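PDB 4OM9: serine protease pet from Escherichia coli, which acts as a secreted autotransporter serine protease and enterotoxin of enteroaggregative strains, probably cleaving the host cytoskeletal protein alpha-fodrin. Local coordinates for residues N108-E113 with H362-G367; K293-S298 with L309-G314; N396-G401 with F423-G428. One frame throughout, in Å; residues are numbered along the deposited sequence.

Interaction 1: residues N108-E113 with H362-G367; sequences NKYVVE and HKIGEG
Lys109, Tyr110 and Val112 pack against His362 and Ile364 in a buried contact between two parts of the passenger domain. One side is the loop after strand 102-107 of the protease region. The other is strand 361-364, part of one coil of the beta-helix. The two backbones do not pair as strands, and His362 has the largest share of the contact. Its ND1 donates to Tyr110 O at 3.1 Å, with an N-H...O angle of 147°. The donor lies in the carbonyl plane, while the oxygen is tilted somewhat from the imidazole plane. Lys109 runs across one face of this ring. Lys109 CE stands 4.0 Å from the centroid of the His362 ring and 10° off its normal, a CH-pi contact. Lys109 NZ then lies above the rim near NE2. A water joins the two groups, 2.8 Å from Lys109 NZ and 2.8 Å from His362 NE2. Lys109 NZ also makes a salt bridge with Asp359 and a hydrogen bond with Ala360 O. The nearby ammonium may disfavour a charged imidazole, although Asp359 would partly offset it.

This is the layout known from related autotransporters, in which a chymotrypsin-like protease domain rests on a right-handed beta-helix stalk. The apolar part of the interface follows the same strand. Val112 CG2 meets His362 CB at 3.7 Å, crossing the histidine side chain at about a right angle. With CG1 between the backbone N and the carbonyl carbon (chi1 62°), the two branches of Ile364 meet different residues. Ile364 CD1, extended beyond CG1, meets Tyr110 CB at 3.8 Å, and Ile364 CG2 lies 3.3 Å from Val111 O. Lys363 points away from the loop, and its NZ binds Gly365 O, Gly367 O and Asn383 O.

Interaction 2: residues K293-S298 with L309-G314; sequences KDLVFS and LDLGYG
The turn ending at Gly314 comes up against the start of strand 294-298 without pairing with it, and the CA atoms of Asp294 and Gly314 are 4.4 Å apart. Both segments belong to the early turns of the beta-helix, where strand 294-298 lies in a parallel sheet between strands 258-262 and 316-318. Leu311 to Gly314 form a type II' beta turn, closed by Gly314 N donating to Leu311 O at 2.9 Å. It lies on the way from strand 309-310 to strand 316-318.

Gly314 comes this close because it has no CB, which would run into Lys293 O. Gly314 CA sits 3.4 Å from Lys293 O in a CA-H...O contact, with an angle of 148° at the hydrogen. Asp294 OD1 lies 3.7 Å from Gly314 CA and accepts a hydrogen bond from Gly315 N. Asp294 OD2 forms a salt bridge with Arg106, which also donates to Tyr313 O, tying strand and turn to the protease region.

The apolar contact is Leu295 with Leu311. Leu311 CD1 meets Leu295 CG at 3.7 Å, and both of its methyls face Leu295 CD1. Phe316 packs on both leucines. The turn entry is an Asx turn: Gly312 N donates to Asp310 OD1 at 2.9 Å, on the anti side of the carboxylate and 31° out of its plane.

Interaction 3: residues N396-G401 with F423-G428; sequences NIYVAG and FFTENG
Two neighbouring rungs of a beta-helix face meet here, with Tyr398 beside Phe423 and Val399 beside Phe424 as parallel bridges. Phe423 N donates to Ile397 O at 2.8 Å. Val399 N then donates to Phe423 O at 2.7 Å. Val399 O takes the next bond, from Thr425 N at 2.9 Å. A second, weak bond comes to Val399 O from Thr425 OG1, and the CA of Phe424 also approaches this oxygen. Beyond the strands the parallel register is lost, but Gly401 N still donates to Glu426 O at 3.1 Å.

In-register parallel rungs of this kind are what build the stalk, each coil adding a strand beside the one before. Val399 and Phe424 lie side by side and point the same way, with Val399 CB 3.8 Å from Phe424 CD2. On the Tyr398 and Phe423 side, Ile397 O sits in the plane of the Phe423 ring at its edge, 3.4 Å from Phe423 CD1. The first torsion of Thr425 is nearly eclipsed (chi1 12°), bringing its OG1 to 3.2 Å from Tyr398 CE2, obliquely to the ring. The Tyr398 hydroxyl is bound by Glu113 and by Ser87 N, and Lys380 makes a cation-pi contact with the ring. Thr425 to Gly428 form a type II turn. Within it, Asn427 CB packs against Gly401 C at 3.5 Å, and Gly401 O accepts from Arg115.

Overall arrangement
All three interactions reach the same nine-stranded parallel sheet of the beta-helix. Interaction 1 sits between the others, its centre about 14 Å from that of interaction 2 and about 13 Å from that of interaction 3. The loop 108-113 touches both. Toward interaction 2, Tyr110 OH lies 2.9 Å from Asp294 OD1, a weak hydrogen bond. Toward interaction 3, Glu113 OE2 is 2.9 Å from Tyr398 OH, a probable hydrogen bond, and Val112 CG1 packs on Ala400 CB. Interactions 2 and 3 do not meet, with nearest atoms about 18 Å apart. None includes the family's GDSGS serine motif.

Interaction 1: residues N108-E113 with H362-G367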
ATOM      1  N   ASN A 108      15.926  30.145  19.067  1.00 34.58           N
ATOM      2  CA  ASN A 108      15.306  31.414  18.659  1.00 36.08           C
ATOM      3  C   ASN A 108      13.814  31.307  18.244  1.00 35.20           C
ATOM      4  O   ASN A 108      13.082  32.280  18.392  1.00 35.92           O
ATOM      5  CB  ASN A 108      16.095  32.043  17.506  1.00 35.95           C
ATOM      6  CG  ASN A 108      16.102  31.168  16.281  1.00 35.37           C
ATOM      7  OD1 ASN A 108      16.168  29.945  16.394  1.00 34.55           O
ATOM      8  ND2 ASN A 108      16.000  31.779  15.102  1.00 40.69           N
ATOM      9  N   LYS A 109      13.387  30.138  17.746  1.00 37.65           N
ATOM     10  CA  LYS A 109      11.987  29.917  17.328  1.00 37.72           C
ATOM     11  C   LYS A 109      11.436  28.558  17.756  1.00 36.44           C
ATOM     12  O   LYS A 109      12.197  27.661  18.088  1.00 33.74           O
ATOM     13  CB  LYS A 109      11.845  30.051  15.805  1.00 36.49           C
ATOM     14  CG  LYS A 109      11.878  31.493  15.293  1.00 43.87           C
ATOM     15  CD  LYS A 109      11.851  31.511  13.771  1.00 43.01           C
ATOM     16  CE  LYS A 109      10.610  32.221  13.232  1.00 44.50           C
ATOM     17  NZ  LYS A 109      10.479  32.003  11.755  1.00 44.57           N
ATOM     18  N   TYR A 110      10.112  28.417  17.758  1.00 33.68           N
ATOM     19  CA  TYR A 110       9.491  27.150  18.141  1.00 33.13           C
ATOM     20  C   TYR A 110       9.772  26.095  17.080  1.00 32.51           C
ATOM     21  O   TYR A 110       9.590  26.345  15.886  1.00 32.72           O
ATOM     22  CB  TYR A 110       7.971  27.283  18.318  1.00 33.66           C
ATOM     23  CG  TYR A 110       7.520  28.238  19.387  1.00 34.44           C
ATOM     24  CD1 TYR A 110       8.339  28.546  20.472  1.00 34.46           C
ATOM     25  CD2 TYR A 110       6.262  28.847  19.308  1.00 35.31           C
ATOM     26  CE1 TYR A 110       7.904  29.450  21.451  1.00 38.41           C
ATOM     27  CE2 TYR A 110       5.824  29.726  20.270  1.00 36.18           C
ATOM     28  CZ  TYR A 110       6.643  30.042  21.345  1.00 41.00           C
ATOM     29  OH  TYR A 110       6.189  30.946  22.304  1.00 37.37           O
ATOM     30  N   VAL A 111      10.191  24.912  17.508  1.00 31.87           N
ATOM     31  CA  VAL A 111      10.440  23.840  16.555  1.00 31.41           C
ATOM     32  C   VAL A 111       9.147  23.249  15.995  1.00 31.51           C
ATOM     33  O   VAL A 111       8.288  22.751  16.725  1.00 31.56           O
ATOM     34  CB  VAL A 111      11.277  22.728  17.174  1.00 30.82           C
ATOM     35  CG1 VAL A 111      11.431  21.547  16.179  1.00 30.47           C
ATOM     36  CG2 VAL A 111      12.625  23.285  17.553  1.00 30.86           C
ATOM     37  N   VAL A 112       9.031  23.286  14.682  1.00 31.68           N
ATOM     38  CA  VAL A 112       7.815  22.843  14.033  1.00 31.96           C
ATOM     39  C   VAL A 112       7.860  21.332  13.713  1.00 31.54           C
ATOM     40  O   VAL A 112       6.823  20.674  13.711  1.00 31.75           O
ATOM     41  CB  VAL A 112       7.573  23.696  12.761  1.00 32.53           C
ATOM     42  CG1 VAL A 112       6.706  22.998  11.759  1.00 33.11           C
ATOM     43  CG2 VAL A 112       6.948  25.017  13.143  1.00 33.40           C
ATOM     44  N   GLU A 113       9.052  20.782  13.495  1.00 31.09           N
ATOM     45  CA  GLU A 113       9.188  19.405  12.947  1.00 30.85           C
ATOM     46  C   GLU A 113       8.935  18.256  13.916  1.00 30.54           C
ATOM     47  O   GLU A 113       8.520  17.184  13.491  1.00 30.60           O
ATOM     48  CB  GLU A 113      10.583  19.203  12.336  1.00 30.66           C
ATOM     49  CG  GLU A 113      10.854  20.047  11.082  1.00 31.13           C
ATOM     50  CD  GLU A 113      10.897  21.565  11.348  1.00 31.42           C
ATOM     51  OE1 GLU A 113      10.921  21.990  12.530  1.00 31.25           O
ATOM     52  OE2 GLU A 113      10.898  22.325  10.354  1.00 31.93           O
ATOM     53  N   HIS A 362       5.560  30.188  12.666  1.00 28.37           N
ATOM     54  CA  HIS A 362       5.688  28.814  13.185  1.00 27.36           C
ATOM     55  C   HIS A 362       4.545  28.475  14.118  1.00 28.42           C
ATOM     56  O   HIS A 362       4.436  29.036  15.205  1.00 31.04           O
ATOM     57  CB  HIS A 362       7.010  28.621  13.938  1.00 28.22           C
ATOM     58  CG  HIS A 362       8.218  28.628  13.056  1.00 28.78           C
ATOM     59  ND1 HIS A 362       9.465  28.247  13.503  1.00 29.10           N
ATOM     60  CD2 HIS A 362       8.373  28.969  11.757  1.00 27.00           C
ATOM     61  CE1 HIS A 362      10.334  28.345  12.515  1.00 31.31           C
ATOM     62  NE2 HIS A 362       9.699  28.789  11.444  1.00 31.45           N
ATOM     63  N   LYS A 363       3.700  27.547  13.703  1.00 25.68           N
ATOM     64  CA  LYS A 363       2.553  27.145  14.501  1.00 25.36           C
ATOM     65  C   LYS A 363       2.727  25.720  15.076  1.00 24.26           C
ATOM     66  O   LYS A 363       2.879  24.753  14.323  1.00 26.52           O
ATOM     67  CB  LYS A 363       1.283  27.234  13.646  1.00 22.53           C
ATOM     68  CG  LYS A 363      -0.011  27.122  14.434  1.00 26.13           C
ATOM     69  CD  LYS A 363      -0.428  25.689  14.729  1.00 25.30           C
ATOM     70  CE  LYS A 363      -1.729  25.657  15.526  1.00 28.91           C
ATOM     71  NZ  LYS A 363      -1.925  24.297  16.088  1.00 26.25           N
ATOM     72  N   ILE A 364       2.692  25.589  16.396  1.00 26.85           N
ATOM     73  CA  ILE A 364       2.709  24.261  17.032  1.00 27.88           C
ATOM     74  C   ILE A 364       1.603  24.185  18.055  1.00 29.32           C
ATOM     75  O   ILE A 364       0.752  25.090  18.128  1.00 30.95           O
ATOM     76  CB  ILE A 364       4.033  23.921  17.723  1.00 27.35           C
ATOM     77  CG1 ILE A 364       4.321  24.914  18.856  1.00 30.32           C
ATOM     78  CG2 ILE A 364       5.163  23.909  16.728  1.00 28.14           C
ATOM     79  CD1 ILE A 364       5.598  24.591  19.663  1.00 29.20           C
ATOM     80  N   GLY A 365       1.600  23.107  18.829  1.00 29.83           N
ATOM     81  CA  GLY A 365       0.552  22.872  19.801  1.00 30.39           C
ATOM     82  C   GLY A 365      -0.679  22.252  19.170  1.00 31.51           C
ATOM     83  O   GLY A 365      -0.833  22.237  17.943  1.00 30.39           O
ATOM     84  N   GLU A 366      -1.577  21.759  20.010  1.00 38.06           N
ATOM     85  CA  GLU A 366      -2.665  20.932  19.517  1.00 37.42           C
ATOM     86  C   GLU A 366      -3.924  21.681  19.114  1.00 34.53           C
ATOM     87  O   GLU A 366      -4.782  21.112  18.442  1.00 30.82           O
ATOM     88  CB  GLU A 366      -3.016  19.886  20.566  1.00 39.50           C
ATOM     89  CG  GLU A 366      -1.942  18.836  20.733  1.00 46.29           C
ATOM     90  CD  GLU A 366      -2.322  17.807  21.763  1.00 51.30           C
ATOM     91  OE1 GLU A 366      -1.766  17.843  22.876  1.00 59.81           O
ATOM     92  OE2 GLU A 366      -3.190  16.969  21.461  1.00 56.52           O
ATOM     93  N   GLY A 367      -4.032  22.945  19.527  1.00 33.98           N
ATOM     94  CA  GLY A 367      -5.199  23.765  19.235  1.00 34.84           C
ATOM     95  C   GLY A 367      -5.228  24.410  17.854  1.00 32.26           C
ATOM     96  O   GLY A 367      -4.346  24.167  17.018  1.00 32.73           O
TER
HETATM   97  O   HOH W   1      11.813  30.139  10.132  1.00 40.23           O

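Interaction 2: residues K293-S298 with L309-G314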
ATOM      1  N   LYS A 293      10.350  37.448  26.902  1.00 34.76           N
ATOM      2  CA  LYS A 293       9.725  36.203  27.312  1.00 33.96           C
ATOM      3  C   LYS A 293       8.601  35.782  26.364  1.00 33.78           C
ATOM      4  O   LYS A 293       8.202  36.548  25.483  1.00 33.36           O
ATOM      5  CB  LYS A 293       9.188  36.350  28.728  1.00 35.13           C
ATOM      6  CG  LYS A 293      10.265  36.839  29.684  1.00 36.42           C
ATOM      7  CD  LYS A 293       9.799  36.820  31.116  1.00 39.69           C
ATOM      8  CE  LYS A 293      10.685  37.710  31.963  1.00 39.36           C
ATOM      9  NZ  LYS A 293      10.419  37.395  33.368  1.00 39.17           N
ATOM     10  N   ASP A 294       8.098  34.562  26.528  1.00 41.21           N
ATOM     11  CA  ASP A 294       6.853  34.195  25.864  1.00 38.69           C
ATOM     12  C   ASP A 294       5.713  34.898  26.592  1.00 43.09           C
ATOM     13  O   ASP A 294       5.727  35.025  27.824  1.00 41.37           O
ATOM     14  CB  ASP A 294       6.628  32.674  25.851  1.00 32.96           C
ATOM     15  CG  ASP A 294       7.756  31.920  25.171  1.00 37.63           C
ATOM     16  OD1 ASP A 294       8.119  32.277  24.024  1.00 33.45           O
ATOM     17  OD2 ASP A 294       8.300  30.972  25.804  1.00 42.33           O
ATOM     18  N   LEU A 295       4.736  35.376  25.833  1.00 32.36           N
ATOM     19  CA  LEU A 295       3.516  35.851  26.440  1.00 33.16           C
ATOM     20  C   LEU A 295       2.589  34.660  26.540  1.00 34.17           C
ATOM     21  O   LEU A 295       2.061  34.181  25.536  1.00 35.05           O
ATOM     22  CB  LEU A 295       2.886  36.987  25.634  1.00 33.57           C
ATOM     23  CG  LEU A 295       3.808  38.180  25.411  1.00 36.23           C
ATOM     24  CD1 LEU A 295       3.065  39.359  24.728  1.00 35.00           C
ATOM     25  CD2 LEU A 295       4.426  38.626  26.730  1.00 38.58           C
ATOM     26  N   VAL A 296       2.401  34.180  27.761  1.00 39.70           N
ATOM     27  CA  VAL A 296       1.613  32.985  28.013  1.00 40.38           C
ATOM     28  C   VAL A 296       0.225  33.411  28.457  1.00 43.76           C
ATOM     29  O   VAL A 296       0.019  33.766  29.623  1.00 46.62           O
ATOM     30  CB  VAL A 296       2.273  32.098  29.072  1.00 38.82           C
ATOM     31  CG1 VAL A 296       1.507  30.801  29.248  1.00 39.94           C
ATOM     32  CG2 VAL A 296       3.713  31.809  28.680  1.00 41.38           C
ATOM     33  N   PHE A 297      -0.711  33.378  27.507  1.00 37.38           N
ATOM     34  CA  PHE A 297      -2.068  33.875  27.699  1.00 40.49           C
ATOM     35  C   PHE A 297      -2.970  32.840  28.339  1.00 43.77           C
ATOM     36  O   PHE A 297      -2.889  31.671  28.018  1.00 41.61           O
ATOM     37  CB  PHE A 297      -2.666  34.308  26.358  1.00 40.94           C
ATOM     38  CG  PHE A 297      -1.888  35.394  25.672  1.00 40.01           C
ATOM     39  CD1 PHE A 297      -1.879  36.686  26.184  1.00 38.10           C
ATOM     40  CD2 PHE A 297      -1.175  35.129  24.517  1.00 36.54           C
ATOM     41  CE1 PHE A 297      -1.176  37.691  25.558  1.00 40.53           C
ATOM     42  CE2 PHE A 297      -0.464  36.132  23.883  1.00 35.61           C
ATOM     43  CZ  PHE A 297      -0.458  37.417  24.410  1.00 38.44           C
ATOM     44  N   SER A 298      -3.844  33.276  29.237  1.00 46.70           N
ATOM     45  CA  SER A 298      -4.767  32.348  29.877  1.00 50.28           C
ATOM     46  C   SER A 298      -6.121  32.998  30.120  1.00 52.44           C
ATOM     47  O   SER A 298      -6.224  34.217  30.195  1.00 53.16           O
ATOM     48  CB  SER A 298      -4.181  31.828  31.190  1.00 53.74           C
ATOM     49  OG  SER A 298      -3.818  32.902  32.032  1.00 59.80           O
ATOM     50  N   LEU A 309       3.869  44.497  16.640  1.00 46.35           N
ATOM     51  CA  LEU A 309       4.455  43.877  17.803  1.00 44.71           C
ATOM     52  C   LEU A 309       5.546  42.910  17.336  1.00 44.41           C
ATOM     53  O   LEU A 309       5.301  42.022  16.512  1.00 40.34           O
ATOM     54  CB  LEU A 309       3.394  43.152  18.644  1.00 40.71           C
ATOM     55  CG  LEU A 309       3.966  42.466  19.904  1.00 40.24           C
ATOM     56  CD1 LEU A 309       4.392  43.508  20.955  1.00 39.19           C
ATOM     57  CD2 LEU A 309       2.996  41.460  20.498  1.00 37.08           C
ATOM     58  N   ASP A 310       6.757  43.133  17.840  1.00 41.51           N
ATOM     59  CA  ASP A 310       7.892  42.286  17.567  1.00 39.57           C
ATOM     60  C   ASP A 310       8.348  41.765  18.913  1.00 38.66           C
ATOM     61  O   ASP A 310       8.859  42.540  19.738  1.00 38.79           O
ATOM     62  CB  ASP A 310       9.025  43.047  16.854  1.00 39.90           C
ATOM     63  CG  ASP A 310      10.169  42.111  16.403  1.00 45.02           C
ATOM     64  OD1 ASP A 310      10.279  40.986  16.940  1.00 39.82           O
ATOM     65  OD2 ASP A 310      10.959  42.502  15.510  1.00 48.68           O
ATOM     66  N   LEU A 311       8.153  40.464  19.126  1.00 34.48           N
ATOM     67  CA  LEU A 311       8.414  39.847  20.416  1.00 36.53           C
ATOM     68  C   LEU A 311       9.833  39.334  20.509  1.00 33.89           C
ATOM     69  O   LEU A 311      10.176  38.665  21.469  1.00 34.82           O
ATOM     70  CB  LEU A 311       7.444  38.697  20.689  1.00 33.26           C
ATOM     71  CG  LEU A 311       6.123  38.956  21.421  1.00 38.02           C
ATOM     72  CD1 LEU A 311       5.733  37.732  22.230  1.00 32.44           C
ATOM     73  CD2 LEU A 311       6.151  40.208  22.304  1.00 38.69           C
ATOM     74  N   GLY A 312      10.649  39.660  19.512  1.00 35.92           N
ATOM     75  CA  GLY A 312      12.003  39.149  19.440  1.00 35.24           C
ATOM     76  C   GLY A 312      12.053  37.629  19.565  1.00 34.68           C
ATOM     77  O   GLY A 312      11.501  36.892  18.745  1.00 32.27           O
ATOM     78  N   TYR A 313      12.689  37.152  20.624  1.00 34.25           N
ATOM     79  CA  TYR A 313      12.837  35.709  20.806  1.00 34.00           C
ATOM     80  C   TYR A 313      11.603  35.087  21.461  1.00 30.69           C
ATOM     81  O   TYR A 313      11.449  33.876  21.477  1.00 30.56           O
ATOM     82  CB  TYR A 313      14.086  35.414  21.639  1.00 34.85           C
ATOM     83  CG  TYR A 313      15.392  35.808  20.981  1.00 36.13           C
ATOM     84  CD1 TYR A 313      15.642  35.490  19.661  1.00 34.83           C
ATOM     85  CD2 TYR A 313      16.377  36.488  21.687  1.00 40.19           C
ATOM     86  CE1 TYR A 313      16.834  35.836  19.046  1.00 37.09           C
ATOM     87  CE2 TYR A 313      17.580  36.834  21.078  1.00 40.96           C
ATOM     88  CZ  TYR A 313      17.796  36.498  19.749  1.00 38.55           C
ATOM     89  OH  TYR A 313      18.980  36.826  19.117  1.00 46.71           O
ATOM     90  N   GLY A 314      10.720  35.915  22.002  1.00 33.42           N
ATOM     91  CA  GLY A 314       9.464  35.428  22.557  1.00 35.45           C
ATOM     92  C   GLY A 314       8.409  35.161  21.480  1.00 33.38           C
ATOM     93  O   GLY A 314       8.574  35.588  20.340  1.00 35.65           O
TER

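Interaction 3: residues N396-G401 with F423-G428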
ATOM      1  N   ASN A 396       2.843  30.471   0.942  1.00 33.96           N
ATOM      2  CA  ASN A 396       3.267  29.072   0.929  1.00 31.09           C
ATOM      3  C   ASN A 396       3.061  28.433   2.288  1.00 29.43           C
ATOM      4  O   ASN A 396       3.327  29.071   3.306  1.00 29.76           O
ATOM      5  CB  ASN A 396       4.743  28.945   0.552  1.00 33.37           C
ATOM      6  CG  ASN A 396       5.024  29.442  -0.838  1.00 34.75           C
ATOM      7  OD1 ASN A 396       4.722  28.765  -1.814  1.00 34.20           O
ATOM      8  ND2 ASN A 396       5.601  30.640  -0.941  1.00 38.07           N
ATOM      9  N   ILE A 397       2.619  27.174   2.306  1.00 29.27           N
ATOM     10  CA  ILE A 397       2.458  26.431   3.546  1.00 27.16           C
ATOM     11  C   ILE A 397       3.376  25.198   3.621  1.00 27.45           C
ATOM     12  O   ILE A 397       3.478  24.422   2.655  1.00 28.18           O
ATOM     13  CB  ILE A 397       1.005  25.997   3.724  1.00 25.25           C
ATOM     14  CG1 ILE A 397       0.106  27.226   3.786  1.00 27.82           C
ATOM     15  CG2 ILE A 397       0.846  25.132   4.979  1.00 23.66           C
ATOM     16  CD1 ILE A 397      -1.360  26.931   3.675  1.00 25.92           C
ATOM     17  N   TYR A 398       4.035  25.024   4.771  1.00 29.64           N
ATOM     18  CA  TYR A 398       4.911  23.879   5.033  1.00 27.16           C
ATOM     19  C   TYR A 398       4.334  23.086   6.187  1.00 25.77           C
ATOM     20  O   TYR A 398       4.127  23.614   7.277  1.00 26.64           O
ATOM     21  CB  TYR A 398       6.326  24.362   5.312  1.00 28.28           C
ATOM     22  CG  TYR A 398       7.357  23.436   5.960  1.00 26.58           C
ATOM     23  CD1 TYR A 398       7.486  23.380   7.344  1.00 26.87           C
ATOM     24  CD2 TYR A 398       8.291  22.729   5.182  1.00 28.21           C
ATOM     25  CE1 TYR A 398       8.472  22.610   7.942  1.00 27.50           C
ATOM     26  CE2 TYR A 398       9.277  21.931   5.770  1.00 27.26           C
ATOM     27  CZ  TYR A 398       9.361  21.885   7.160  1.00 28.55           C
ATOM     28  OH  TYR A 398      10.324  21.149   7.797  1.00 27.42           O
ATOM     29  N   VAL A 399       4.009  21.826   5.908  1.00 25.03           N
ATOM     30  CA  VAL A 399       3.385  20.942   6.877  1.00 24.29           C
ATOM     31  C   VAL A 399       4.389  19.873   7.277  1.00 24.79           C
ATOM     32  O   VAL A 399       4.874  19.118   6.423  1.00 24.52           O
ATOM     33  CB  VAL A 399       2.126  20.306   6.304  1.00 23.83           C
ATOM     34  CG1 VAL A 399       1.347  19.551   7.376  1.00 20.58           C
ATOM     35  CG2 VAL A 399       1.266  21.392   5.654  1.00 22.77           C
ATOM     36  N   ALA A 400       4.719  19.822   8.561  1.00 22.94           N
ATOM     37  CA  ALA A 400       5.738  18.887   9.035  1.00 24.22           C
ATOM     38  C   ALA A 400       5.323  18.083  10.268  1.00 23.32           C
ATOM     39  O   ALA A 400       4.526  18.538  11.097  1.00 24.31           O
ATOM     40  CB  ALA A 400       7.034  19.640   9.329  1.00 25.17           C
ATOM     41  N   GLY A 401       5.846  16.860  10.361  1.00 28.52           N
ATOM     42  CA  GLY A 401       5.960  16.192  11.645  1.00 31.84           C
ATOM     43  C   GLY A 401       4.877  15.201  11.980  1.00 32.55           C
ATOM     44  O   GLY A 401       5.018  14.413  12.922  1.00 29.17           O
ATOM     45  N   PHE A 423       3.194  22.204   1.017  1.00 29.34           N
ATOM     46  CA  PHE A 423       4.324  21.295   0.958  1.00 31.98           C
ATOM     47  C   PHE A 423       4.310  20.517   2.249  1.00 31.29           C
ATOM     48  O   PHE A 423       4.093  21.091   3.315  1.00 31.14           O
ATOM     49  CB  PHE A 423       5.648  22.054   0.768  1.00 32.56           C
ATOM     50  CG  PHE A 423       5.653  22.960  -0.437  1.00 34.17           C
ATOM     51  CD1 PHE A 423       5.084  24.234  -0.375  1.00 30.76           C
ATOM     52  CD2 PHE A 423       6.202  22.532  -1.643  1.00 35.40           C
ATOM     53  CE1 PHE A 423       5.055  25.057  -1.498  1.00 34.52           C
ATOM     54  CE2 PHE A 423       6.179  23.350  -2.768  1.00 33.03           C
ATOM     55  CZ  PHE A 423       5.608  24.611  -2.694  1.00 34.56           C
ATOM     56  N   PHE A 424       4.507  19.206   2.137  1.00 29.76           N
ATOM     57  CA  PHE A 424       4.434  18.312   3.268  1.00 29.75           C
ATOM     58  C   PHE A 424       5.752  17.579   3.376  1.00 30.78           C
ATOM     59  O   PHE A 424       6.030  16.762   2.510  1.00 31.32           O
ATOM     60  CB  PHE A 424       3.315  17.285   3.101  1.00 29.35           C
ATOM     61  CG  PHE A 424       1.984  17.851   2.648  1.00 28.49           C
ATOM     62  CD1 PHE A 424       1.760  18.171   1.320  1.00 28.48           C
ATOM     63  CD2 PHE A 424       0.933  17.980   3.542  1.00 27.77           C
ATOM     64  CE1 PHE A 424       0.531  18.681   0.909  1.00 27.78           C
ATOM     65  CE2 PHE A 424      -0.310  18.469   3.131  1.00 27.07           C
ATOM     66  CZ  PHE A 424      -0.508  18.833   1.823  1.00 27.08           C
ATOM     67  N   THR A 425       6.575  17.875   4.397  1.00 31.13           N
ATOM     68  CA  THR A 425       7.785  17.082   4.607  1.00 32.19           C
ATOM     69  C   THR A 425       7.485  15.800   5.327  1.00 32.33           C
ATOM     70  O   THR A 425       6.341  15.380   5.427  1.00 31.67           O
ATOM     71  CB  THR A 425       8.862  17.748   5.478  1.00 32.68           C
ATOM     72  OG1 THR A 425       8.343  18.905   6.128  1.00 35.01           O
ATOM     73  CG2 THR A 425      10.121  18.052   4.703  1.00 33.65           C
ATOM     74  N   GLU A 426       8.560  15.252   5.891  1.00 33.28           N
ATOM     75  CA  GLU A 426       8.580  13.992   6.608  1.00 34.25           C
ATOM     76  C   GLU A 426       7.413  13.919   7.578  1.00 32.88           C
ATOM     77  O   GLU A 426       7.202  14.845   8.370  1.00 32.31           O
ATOM     78  CB  GLU A 426       9.925  13.834   7.346  1.00 37.18           C
ATOM     79  CG  GLU A 426      10.262  12.408   7.810  1.00 46.60           C
ATOM     80  CD  GLU A 426      11.608  12.326   8.550  1.00 55.35           C
ATOM     81  OE1 GLU A 426      12.536  11.677   8.025  1.00 56.60           O
ATOM     82  OE2 GLU A 426      11.736  12.913   9.654  1.00 56.43           O
ATOM     83  N   ASN A 427       6.643  12.839   7.461  1.00 32.83           N
ATOM     84  CA  ASN A 427       5.483  12.529   8.306  1.00 32.17           C
ATOM     85  C   ASN A 427       4.255  13.368   7.982  1.00 30.99           C
ATOM     86  O   ASN A 427       3.146  13.046   8.417  1.00 30.45           O
ATOM     87  CB  ASN A 427       5.839  12.652   9.788  1.00 32.35           C
ATOM     88  CG  ASN A 427       6.841  11.580  10.240  1.00 36.18           C
ATOM     89  OD1 ASN A 427       6.813  10.442   9.763  1.00 37.08           O
ATOM     90  ND2 ASN A 427       7.731  11.947  11.151  1.00 40.78           N
ATOM     91  N   GLY A 428       4.458  14.435   7.220  1.00 30.68           N
ATOM     92  CA  GLY A 428       3.373  15.241   6.694  1.00 32.01           C
ATOM     93  C   GLY A 428       2.318  15.742   7.661  1.00 32.64           C
ATOM     94  O   GLY A 428       2.631  16.221   8.759  1.00 29.88           O
TER